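Local atomic coordinates of amorpha-4,11-diene synthase (Artemisia annua, PDB entry 4GAX), a protein that probably cyclises farnesyl diphosphate to a sesquiterpene, being an engineered mutant of an alpha-bisabolol synthase. Residues K452-L455 with G456-L459; E489-A492 with K493-Y497; K498-E501 with D502-D506; V529-L532 with D533-Y536. One frame throughout, in Å; residues are numbered along the deposited sequence.

Contact 1: K452-L455 with G456-L459; sequences KGIL and GRRL
In the later turns of helix 447-461, one of the helices of the class I terpene synthase fold, I454 and L455 meet R457, R458 and L459 a turn further on. The helix runs into D461, which by sequence belongs to the second metal-binding motif (NSE/DTE) of this family. Four backbone hydrogen bonds of the i to i+4 kind join the turns, the shortest from L459 N to L455 O at 2.8 Å.

On the buried side, L455 and L459 share an apolar contact in which L455 CD1 lies 3.8 Å from L459 CG. The two leucines leave the backbone differently: L455 carries CG anti to its backbone N (chi1 174°), whereas in L459 CG stands beside the backbone N, and the branches meet at a slant. V500 and W504 of helix 489-513 and V529 of helix 519-535 also pack on L455, which places this side of the helix in the core.

The other side is polar. R458 bends at chi2 (-75°) and lies alongside I454, bringing R458 NE to 4.0 Å from I454 CG2, with the methyl at the guanidinium edge, near its plane. R457 bends instead at chi3 and forms a salt bridge through NE with D410 of helix 407-416. The side chains of I454 and R458 also pack on D410. R457 NH1 lies 4.0 Å above the R458 guanidinium plane, displaced toward the rim of that group.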
loop_
_atom_site.group_PDB
_atom_site.type_symbol
_atom_site.label_atom_id
_atom_site.label_comp_id
_atom_site.label_asym_id
_atom_site.label_seq_id
_atom_site.Cartn_x
_atom_site.Cartn_y
_atom_site.Cartn_z
ATOM N N LYS A 452 -8.637 -8.622 0.339
ATOM C CA LYS A 452 -8.157 -7.530 -0.500
ATOM C C LYS A 452 -9.066 -7.354 -1.720
ATOM O O LYS A 452 -9.528 -6.244 -2.013
ATOM C CB LYS A 452 -6.724 -7.811 -0.958
ATOM C CG LYS A 452 -6.119 -6.731 -1.846
ATOM C CD LYS A 452 -4.693 -7.111 -2.267
ATOM C CE LYS A 452 -4.048 -6.035 -3.152
ATOM N NZ LYS A 452 -4.910 -5.645 -4.305
ATOM N N GLY A 453 -9.342 -8.457 -2.413
ATOM C CA GLY A 453 -10.208 -8.425 -3.582
ATOM C C GLY A 453 -11.607 -7.902 -3.284
ATOM O O GLY A 453 -12.150 -7.086 -4.038
ATOM N N ILE A 454 -12.202 -8.372 -2.190
ATOM C CA ILE A 454 -13.550 -7.946 -1.818
ATOM C C ILE A 454 -13.564 -6.469 -1.403
ATOM O O ILE A 454 -14.447 -5.702 -1.808
ATOM C CB ILE A 454 -14.110 -8.779 -0.654
ATOM C CG1 ILE A 454 -14.275 -10.247 -1.060
ATOM C CG2 ILE A 454 -15.458 -8.223 -0.202
ATOM C CD1 ILE A 454 -14.802 -11.126 0.072
ATOM N N LEU A 455 -12.583 -6.076 -0.595
ATOM C CA LEU A 455 -12.470 -4.692 -0.137
ATOM C C LEU A 455 -12.315 -3.743 -1.328
ATOM O O LEU A 455 -12.919 -2.674 -1.359
ATOM C CB LEU A 455 -11.267 -4.547 0.793
ATOM C CG LEU A 455 -10.906 -3.133 1.273
ATOM C CD1 LEU A 455 -12.054 -2.483 2.021
ATOM C CD2 LEU A 455 -9.675 -3.183 2.155
ATOM N N GLY A 456 -11.499 -4.148 -2.299
ATOM C CA GLY A 456 -11.276 -3.365 -3.501
ATOM C C GLY A 456 -12.567 -3.134 -4.261
ATOM O O GLY A 456 -12.814 -2.031 -4.765
ATOM N N ARG A 457 -13.391 -4.175 -4.342
ATOM C CA ARG A 457 -14.677 -4.069 -5.004
ATOM C C ARG A 457 -15.600 -3.153 -4.210
ATOM O O ARG A 457 -16.296 -2.323 -4.792
ATOM C CB ARG A 457 -15.303 -5.457 -5.174
ATOM C CG ARG A 457 -16.421 -5.532 -6.197
ATOM C CD ARG A 457 -17.039 -6.932 -6.243
ATOM N NE ARG A 457 -17.277 -7.459 -4.901
ATOM C CZ ARG A 457 -18.256 -7.053 -4.094
ATOM N NH1 ARG A 457 -19.099 -6.104 -4.485
ATOM N NH2 ARG A 457 -18.388 -7.594 -2.891
ATOM N N ARG A 458 -15.599 -3.289 -2.883
ATOM C CA ARG A 458 -16.461 -2.456 -2.042
ATOM C C ARG A 458 -16.052 -0.988 -2.106
ATOM O O ARG A 458 -16.903 -0.100 -2.177
ATOM C CB ARG A 458 -16.442 -2.918 -0.579
ATOM C CG ARG A 458 -16.877 -4.365 -0.346
ATOM C CD ARG A 458 -18.379 -4.549 -0.478
ATOM N NE ARG A 458 -18.746 -5.964 -0.467
ATOM C CZ ARG A 458 -19.995 -6.421 -0.463
ATOM N NH1 ARG A 458 -21.017 -5.576 -0.460
ATOM N NH2 ARG A 458 -20.224 -7.729 -0.457
ATOM N N LEU A 459 -14.748 -0.730 -2.064
ATOM C CA LEU A 459 -14.267 0.654 -2.073
ATOM C C LEU A 459 -14.586 1.328 -3.407
ATOM O O LEU A 459 -14.927 2.514 -3.450
ATOM C CB LEU A 459 -12.768 0.718 -1.774
ATOM C CG LEU A 459 -12.421 0.443 -0.302
ATOM C CD1 LEU A 459 -10.912 0.418 -0.086
ATOM C CD2 LEU A 459 -13.080 1.485 0.608
#

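Contact 2: E489-A492 with K493-Y497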
loop_
_atom_site.group_PDB
_atom_site.type_symbol
_atom_site.label_atom_id
_atom_site.label_comp_id
_atom_site.label_asym_id
_atom_site.label_seq_id
_atom_site.Cartn_x
_atom_site.Cartn_y
_atom_site.Cartn_z
ATOM N N GLU A 489 -30.974 6.040 1.570
ATOM C CA GLU A 489 -29.572 6.273 1.234
ATOM C C GLU A 489 -28.694 6.407 2.475
ATOM O O GLU A 489 -27.574 5.873 2.515
ATOM C CB GLU A 489 -29.419 7.520 0.360
ATOM C CG GLU A 489 -27.973 7.801 -0.063
ATOM C CD GLU A 489 -27.764 9.225 -0.580
ATOM O OE1 GLU A 489 -28.765 9.949 -0.789
ATOM O OE2 GLU A 489 -26.593 9.622 -0.776
ATOM N N GLU A 490 -29.197 7.112 3.486
ATOM C CA GLU A 490 -28.402 7.357 4.691
ATOM C C GLU A 490 -28.054 6.059 5.422
ATOM O O GLU A 490 -26.913 5.861 5.843
ATOM C CB GLU A 490 -29.103 8.323 5.644
ATOM C CG GLU A 490 -28.243 8.683 6.856
ATOM C CD GLU A 490 -28.855 9.781 7.710
ATOM O OE1 GLU A 490 -28.143 10.303 8.601
ATOM O OE2 GLU A 490 -30.045 10.117 7.489
ATOM N N TYR A 491 -29.039 5.175 5.550
ATOM C CA TYR A 491 -28.862 3.908 6.255
ATOM C C TYR A 491 -27.978 2.989 5.419
ATOM O O TYR A 491 -27.075 2.347 5.941
ATOM C CB TYR A 491 -30.230 3.265 6.503
ATOM C CG TYR A 491 -30.251 2.069 7.439
ATOM C CD1 TYR A 491 -29.202 1.812 8.321
ATOM C CD2 TYR A 491 -31.336 1.196 7.439
ATOM C CE1 TYR A 491 -29.237 0.706 9.175
ATOM C CE2 TYR A 491 -31.382 0.096 8.283
ATOM C CZ TYR A 491 -30.334 -0.146 9.150
ATOM O OH TYR A 491 -30.390 -1.246 9.987
ATOM N N ALA A 492 -28.232 2.944 4.115
ATOM C CA ALA A 492 -27.404 2.160 3.203
ATOM C C ALA A 492 -25.931 2.532 3.317
ATOM O O ALA A 492 -25.062 1.653 3.429
ATOM C CB ALA A 492 -27.892 2.320 1.760
ATOM N N LYS A 493 -25.647 3.832 3.312
ATOM C CA LYS A 493 -24.260 4.291 3.401
ATOM C C LYS A 493 -23.613 3.840 4.701
ATOM O O LYS A 493 -22.465 3.394 4.709
ATOM C CB LYS A 493 -24.173 5.817 3.279
ATOM C CG LYS A 493 -24.406 6.368 1.873
ATOM C CD LYS A 493 -23.164 6.252 0.996
ATOM C CE LYS A 493 -22.720 7.621 0.487
ATOM N NZ LYS A 493 -21.690 7.522 -0.591
ATOM N N ASN A 494 -24.346 3.955 5.804
ATOM C CA ASN A 494 -23.827 3.478 7.086
ATOM C C ASN A 494 -23.542 1.972 7.107
ATOM O O ASN A 494 -22.512 1.525 7.637
ATOM C CB ASN A 494 -24.774 3.857 8.223
ATOM C CG ASN A 494 -24.536 5.269 8.719
ATOM O OD1 ASN A 494 -23.681 5.498 9.581
ATOM N ND2 ASN A 494 -25.280 6.230 8.165
ATOM N N LEU A 495 -24.453 1.199 6.521
ATOM C CA LEU A 495 -24.291 -0.245 6.444
ATOM C C LEU A 495 -23.085 -0.612 5.598
ATOM O O LEU A 495 -22.263 -1.446 6.003
ATOM C CB LEU A 495 -25.547 -0.880 5.864
ATOM C CG LEU A 495 -26.762 -0.780 6.786
ATOM C CD1 LEU A 495 -28.036 -1.217 6.072
ATOM C CD2 LEU A 495 -26.559 -1.586 8.054
ATOM N N LEU A 496 -22.972 0.015 4.428
ATOM C CA LEU A 496 -21.862 -0.259 3.521
ATOM C C LEU A 496 -20.539 0.161 4.127
ATOM O O LEU A 496 -19.531 -0.524 3.964
ATOM C CB LEU A 496 -22.062 0.442 2.163
ATOM C CG LEU A 496 -23.183 -0.075 1.264
ATOM C CD1 LEU A 496 -23.201 0.700 -0.055
ATOM C CD2 LEU A 496 -23.047 -1.576 1.004
ATOM N N TYR A 497 -20.529 1.276 4.850
ATOM C CA TYR A 497 -19.283 1.708 5.469
ATOM C C TYR A 497 -18.857 0.805 6.637
ATOM O O TYR A 497 -17.668 0.540 6.821
ATOM C CB TYR A 497 -19.331 3.194 5.840
ATOM C CG TYR A 497 -19.074 4.084 4.638
ATOM C CD1 TYR A 497 -18.028 3.805 3.759
ATOM C CD2 TYR A 497 -19.883 5.180 4.362
ATOM C CE1 TYR A 497 -17.784 4.602 2.654
ATOM C CE2 TYR A 497 -19.648 5.983 3.251
ATOM C CZ TYR A 497 -18.596 5.686 2.401
ATOM O OH TYR A 497 -18.346 6.473 1.295
HETATM O O HOH W 1 -25.798 9.008 9.722
#
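L495 lays one methyl over the ring of Y491, one turn earlier in helix 489-513. L495 CD1 sits 3.8 Å from the centroid of the Y491 ring and only 10° off its normal, a CH-pi contact over the middle of one face. The second branch is on the same side of the ring but out past its rim, with L495 CD2 3.7 Å from Y491 CE1. CG anti to the backbone N (chi1 -169°) carries the tyrosine ring toward the leucine, and chi2 of 18° turns a face to it, while the leucine holds CG beside its own backbone N.

Next to this pair, the carbonyl of E490 is gripped twice by a single residue. N494 ND2 donates to E490 O at 2.9 Å, with the acceptor close to the plane of the amide but the donor well above the plane of the carbonyl. The backbone N494 N reaches E490 O from the opposite face, at a longer 3.2 Å. Water 1 links the side chains as well: it donates to E490 OE1 at 2.9 Å and accepts from N494 ND2 at 3.2 Å. Both amide hydrogens of N494 are therefore used, which should fix the rotation of its side chain.

Regular backbone bonds carry the rest, among them L496 N to A492 O at 2.8 Å. This is the first part of helix 489-513, and its two flanks differ. E490 and N494 lie on exposed surface, whereas A492, L495 and L496 turn to helix 478-485, where A492 packs on M482, L495 on Y481, and L496 on both V478 and Y481.

Contact 3: K498-E501 with D502-D506; sequences KQVE and DLWKD
The indole of W504 meets E501 and V500 from the preceding turn. E501 OE1 comes to its edge near the ring plane, 3.6 Å from W504 CD1, with the carboxylate turned 48° against the ring. V500 lies alongside, its CG1 3.5 Å from W504 NE1; this methyl is anti to the backbone N (chi1 167°), which carries it along the helix beside the indole. Outside the two segments, K216 makes a cation-pi contact with W504, and L455 and V529 pack on the ring.

On the exposed side, K498 curls over D502. The lysine chain bends at chi2 and chi4 (54°), and K498 NZ forms a salt bridge to D502 OD2 at 3.2 Å, with only weak hydrogen bonds to the two carboxylate oxygens. Water 2 bridges the same pair, accepting from K498 NZ at 2.9 Å and donating to D502 OD1 at 2.8 Å. K505 NZ adds a long 3.9 Å contact to D502 OD1, completing a K498-D502-K505 salt-bridge network, although the stronger partner of K505 is E178.

The result is an amphipathic helix of the alpha-helical terpene synthase domain, with an i to i+4 salt bridge outside and an aromatic ring inside.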
loop_
_atom_site.group_PDB
_atom_site.type_symbol
_atom_site.label_atom_id
_atom_site.label_comp_id
_atom_site.label_asym_id
_atom_site.label_seq_id
_atom_site.Cartn_x
_atom_site.Cartn_y
_atom_site.Cartn_z
ATOM N N LYS A 498 -19.816 0.292 7.394
ATOM C CA LYS A 498 -19.482 -0.672 8.447
ATOM C C LYS A 498 -18.882 -1.966 7.858
ATOM O O LYS A 498 -17.918 -2.512 8.396
ATOM C CB LYS A 498 -20.700 -0.975 9.329
ATOM C CG LYS A 498 -20.630 -2.335 10.023
ATOM C CD LYS A 498 -20.738 -2.233 11.531
ATOM C CE LYS A 498 -21.359 -3.503 12.106
ATOM N NZ LYS A 498 -20.629 -4.731 11.673
ATOM N N GLN A 499 -19.443 -2.438 6.746
ATOM C CA GLN A 499 -18.896 -3.608 6.054
ATOM C C GLN A 499 -17.431 -3.389 5.665
ATOM O O GLN A 499 -16.583 -4.293 5.787
ATOM C CB GLN A 499 -19.750 -3.918 4.825
ATOM C CG GLN A 499 -19.260 -5.051 3.949
ATOM C CD GLN A 499 -20.235 -5.332 2.814
ATOM O OE1 GLN A 499 -20.663 -4.416 2.108
ATOM N NE2 GLN A 499 -20.608 -6.598 2.651
ATOM N N VAL A 500 -17.116 -2.177 5.219
ATOM C CA VAL A 500 -15.728 -1.851 4.901
ATOM C C VAL A 500 -14.846 -1.868 6.151
ATOM O O VAL A 500 -13.713 -2.375 6.132
ATOM C CB VAL A 500 -15.625 -0.496 4.170
ATOM C CG1 VAL A 500 -14.183 -0.017 4.141
ATOM C CG2 VAL A 500 -16.211 -0.612 2.759
ATOM N N GLU A 501 -15.345 -1.321 7.250
ATOM C CA GLU A 501 -14.575 -1.356 8.493
ATOM C C GLU A 501 -14.338 -2.790 8.943
ATOM O O GLU A 501 -13.258 -3.128 9.430
ATOM C CB GLU A 501 -15.285 -0.565 9.595
ATOM C CG GLU A 501 -15.189 0.937 9.389
ATOM C CD GLU A 501 -13.754 1.391 9.095
ATOM O OE1 GLU A 501 -13.465 1.768 7.938
ATOM O OE2 GLU A 501 -12.920 1.364 10.018
ATOM N N ASP A 502 -15.354 -3.630 8.795
ATOM C CA ASP A 502 -15.197 -5.053 9.092
ATOM C C ASP A 502 -14.042 -5.655 8.301
ATOM O O ASP A 502 -13.248 -6.428 8.834
ATOM C CB ASP A 502 -16.487 -5.800 8.766
ATOM C CG ASP A 502 -17.539 -5.641 9.847
ATOM O OD1 ASP A 502 -17.273 -4.908 10.824
ATOM O OD2 ASP A 502 -18.627 -6.250 9.719
ATOM N N LEU A 503 -13.938 -5.287 7.031
ATOM C CA LEU A 503 -12.895 -5.847 6.164
ATOM C C LEU A 503 -11.489 -5.445 6.594
ATOM O O LEU A 503 -10.566 -6.266 6.568
ATOM C CB LEU A 503 -13.149 -5.452 4.704
ATOM C CG LEU A 503 -14.311 -6.217 4.079
ATOM C CD1 LEU A 503 -14.756 -5.524 2.801
ATOM C CD2 LEU A 503 -13.920 -7.670 3.803
ATOM N N TRP A 504 -11.291 -4.185 6.973
ATOM C CA TRP A 504 -9.959 -3.778 7.421
ATOM C C TRP A 504 -9.568 -4.596 8.645
ATOM O O TRP A 504 -8.399 -4.965 8.813
ATOM C CB TRP A 504 -9.898 -2.277 7.768
ATOM C CG TRP A 504 -10.061 -1.325 6.596
ATOM C CD1 TRP A 504 -11.089 -0.438 6.396
ATOM C CD2 TRP A 504 -9.157 -1.145 5.490
ATOM N NE1 TRP A 504 -10.884 0.266 5.229
ATOM C CE2 TRP A 504 -9.708 -0.146 4.656
ATOM C CE3 TRP A 504 -7.934 -1.727 5.125
ATOM C CZ2 TRP A 504 -9.083 0.277 3.476
ATOM C CZ3 TRP A 504 -7.312 -1.305 3.943
ATOM C CH2 TRP A 504 -7.888 -0.315 3.139
ATOM N N LYS A 505 -10.539 -4.861 9.514
ATOM C CA LYS A 505 -10.265 -5.665 10.703
ATOM C C LYS A 505 -9.936 -7.118 10.325
ATOM O O LYS A 505 -9.037 -7.734 10.914
ATOM C CB LYS A 505 -11.434 -5.589 11.703
ATOM C CG LYS A 505 -11.425 -4.294 12.542
ATOM C CD LYS A 505 -12.567 -4.236 13.568
ATOM C CE LYS A 505 -13.920 -4.179 12.888
ATOM N NZ LYS A 505 -15.012 -4.068 13.907
ATOM N N ASP A 506 -10.667 -7.667 9.359
ATOM C CA ASP A 506 -10.382 -9.017 8.872
ATOM C C ASP A 506 -8.969 -9.082 8.306
ATOM O O ASP A 506 -8.225 -10.047 8.526
ATOM C CB ASP A 506 -11.380 -9.413 7.778
ATOM C CG ASP A 506 -12.742 -9.769 8.332
ATOM O OD1 ASP A 506 -12.806 -10.321 9.458
ATOM O OD2 ASP A 506 -13.749 -9.501 7.637
HETATM O O HOH W 2 -18.434 -5.916 13.148
#

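Contact 4: V529-L532 with D533-Y536; sequences VHFL and DVLY
F531 O accepts two backbone bonds in the final turn of helix 519-535, buried here in the alpha-helical terpene synthase fold. The bond from L535 N to F531 O is short and nearly straight, 2.8 Å with an N-H...O angle of 170°; V534 N stands at the same distance from F531 O but bonds weakly, at 128°.

The turn before is tightened toward 3-10 geometry. D533 N donates to H530 O at 3.0 Å from well above the carbonyl plane, while V529 O and D533 N, which an alpha-helix would pair, stand 4.2 Å apart.

The ring of F531 bridges two side chains of the next turn. Its CE2 comes to 3.6 Å from L535 CG, and on its other flank CE1 lies 4.0 Å from V534 CG1, crossing that valine at about a right angle. CG anti to the backbone N (chi1 179°) swings the phenyl forward, toward the C-terminal end of the helix, to reach both. W288 of helix 282-292 meets the F531 ring and also touches L535.

Y536 is the first residue to leave helical geometry, yet its N still bonds to L532 O. Its ring runs alongside L532, with Y536 CE1 4.2 Å from L532 CD2.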
loop_
_atom_site.group_PDB
_atom_site.type_symbol
_atom_site.label_atom_id
_atom_site.label_comp_id
_atom_site.label_asym_id
_atom_site.label_seq_id
_atom_site.Cartn_x
_atom_site.Cartn_y
_atom_site.Cartn_z
ATOM N N VAL A 529 -2.775 -3.308 -0.122
ATOM C CA VAL A 529 -4.159 -3.259 0.386
ATOM C C VAL A 529 -4.515 -1.855 0.872
ATOM O O VAL A 529 -5.585 -1.335 0.562
ATOM C CB VAL A 529 -4.384 -4.263 1.558
ATOM C CG1 VAL A 529 -5.787 -4.106 2.137
ATOM C CG2 VAL A 529 -4.180 -5.697 1.084
ATOM N N HIS A 530 -3.619 -1.230 1.631
ATOM C CA HIS A 530 -3.877 0.136 2.102
ATOM C C HIS A 530 -3.938 1.135 0.949
ATOM O O HIS A 530 -4.686 2.124 0.995
ATOM C CB HIS A 530 -2.827 0.557 3.139
ATOM C CG HIS A 530 -3.030 -0.081 4.476
ATOM N ND1 HIS A 530 -1.987 -0.517 5.264
ATOM C CD2 HIS A 530 -4.165 -0.350 5.163
ATOM C CE1 HIS A 530 -2.471 -1.036 6.380
ATOM N NE2 HIS A 530 -3.791 -0.953 6.341
ATOM N N PHE A 531 -3.173 0.862 -0.102
ATOM C CA PHE A 531 -3.243 1.707 -1.298
ATOM C C PHE A 531 -4.647 1.805 -1.892
ATOM O O PHE A 531 -5.017 2.831 -2.514
ATOM C CB PHE A 531 -2.255 1.232 -2.370
ATOM C CG PHE A 531 -2.303 2.054 -3.615
ATOM C CD1 PHE A 531 -1.791 3.341 -3.618
ATOM C CD2 PHE A 531 -2.882 1.559 -4.772
ATOM C CE1 PHE A 531 -1.839 4.120 -4.761
ATOM C CE2 PHE A 531 -2.930 2.337 -5.929
ATOM C CZ PHE A 531 -2.405 3.618 -5.921
ATOM N N LEU A 532 -5.449 0.762 -1.709
ATOM C CA LEU A 532 -6.799 0.759 -2.302
ATOM C C LEU A 532 -7.605 1.932 -1.775
ATOM O O LEU A 532 -8.468 2.473 -2.477
ATOM C CB LEU A 532 -7.546 -0.548 -2.005
ATOM C CG LEU A 532 -6.946 -1.883 -2.477
ATOM C CD1 LEU A 532 -7.625 -3.067 -1.767
ATOM C CD2 LEU A 532 -7.070 -2.023 -3.973
ATOM N N ASP A 533 -7.309 2.336 -0.541
ATOM C CA ASP A 533 -8.003 3.470 0.067
ATOM C C ASP A 533 -7.672 4.765 -0.668
ATOM O O ASP A 533 -8.498 5.669 -0.726
ATOM C CB ASP A 533 -7.642 3.593 1.554
ATOM C CG ASP A 533 -8.760 4.221 2.376
ATOM O OD1 ASP A 533 -9.953 3.926 2.111
ATOM O OD2 ASP A 533 -8.446 5.011 3.289
ATOM N N VAL A 534 -6.465 4.845 -1.231
ATOM C CA VAL A 534 -6.042 5.994 -2.034
ATOM C C VAL A 534 -6.566 5.864 -3.456
ATOM O O VAL A 534 -7.054 6.828 -4.063
ATOM C CB VAL A 534 -4.496 6.085 -2.085
ATOM C CG1 VAL A 534 -4.049 7.047 -3.185
ATOM C CG2 VAL A 534 -3.950 6.516 -0.716
ATOM N N LEU A 535 -6.463 4.658 -3.993
ATOM C CA LEU A 535 -6.971 4.380 -5.332
ATOM C C LEU A 535 -8.440 4.787 -5.450
ATOM O O LEU A 535 -8.834 5.474 -6.396
ATOM C CB LEU A 535 -6.825 2.887 -5.636
ATOM C CG LEU A 535 -6.381 2.468 -7.038
ATOM C CD1 LEU A 535 -7.009 1.132 -7.440
ATOM C CD2 LEU A 535 -6.653 3.554 -8.066
ATOM N N TYR A 536 -9.244 4.380 -4.473
ATOM C CA TYR A 536 -10.681 4.607 -4.558
ATOM C C TYR A 536 -11.190 5.677 -3.589
ATOM O O TYR A 536 -12.281 5.547 -3.043
ATOM C CB TYR A 536 -11.430 3.288 -4.345
ATOM C CG TYR A 536 -11.067 2.230 -5.366
ATOM C CD1 TYR A 536 -10.439 1.053 -4.982
ATOM C CD2 TYR A 536 -11.341 2.418 -6.717
ATOM C CE1 TYR A 536 -10.100 0.085 -5.909
ATOM C CE2 TYR A 536 -10.999 1.455 -7.654
ATOM C CZ TYR A 536 -10.380 0.290 -7.243
ATOM O OH TYR A 536 -10.039 -0.671 -8.167
#

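In the fold
Every contact is local, within one helix, so none closes a long loop and none nests in or crosses another; all four follow in series. Contact 1 comes first, on helix 447-461. Contacts 2 and 3 then occupy successive parts of helix 489-513, and contact 4 ends the next helix, 519-535. Contact 3 joins its neighbours: Q499, V500, L503 and W504 face contact 1, and W504 also reaches V529, H530 and D533 of contact 4. Contacts 1 and 4 touch directly through K452 with V529 and L532, and through G456 and L459 with Y536. Contact 2 touches neither contact 1 nor contact 4, joining contact 3 through the continuous helix; its centre is about 20 Å from that of contact 4.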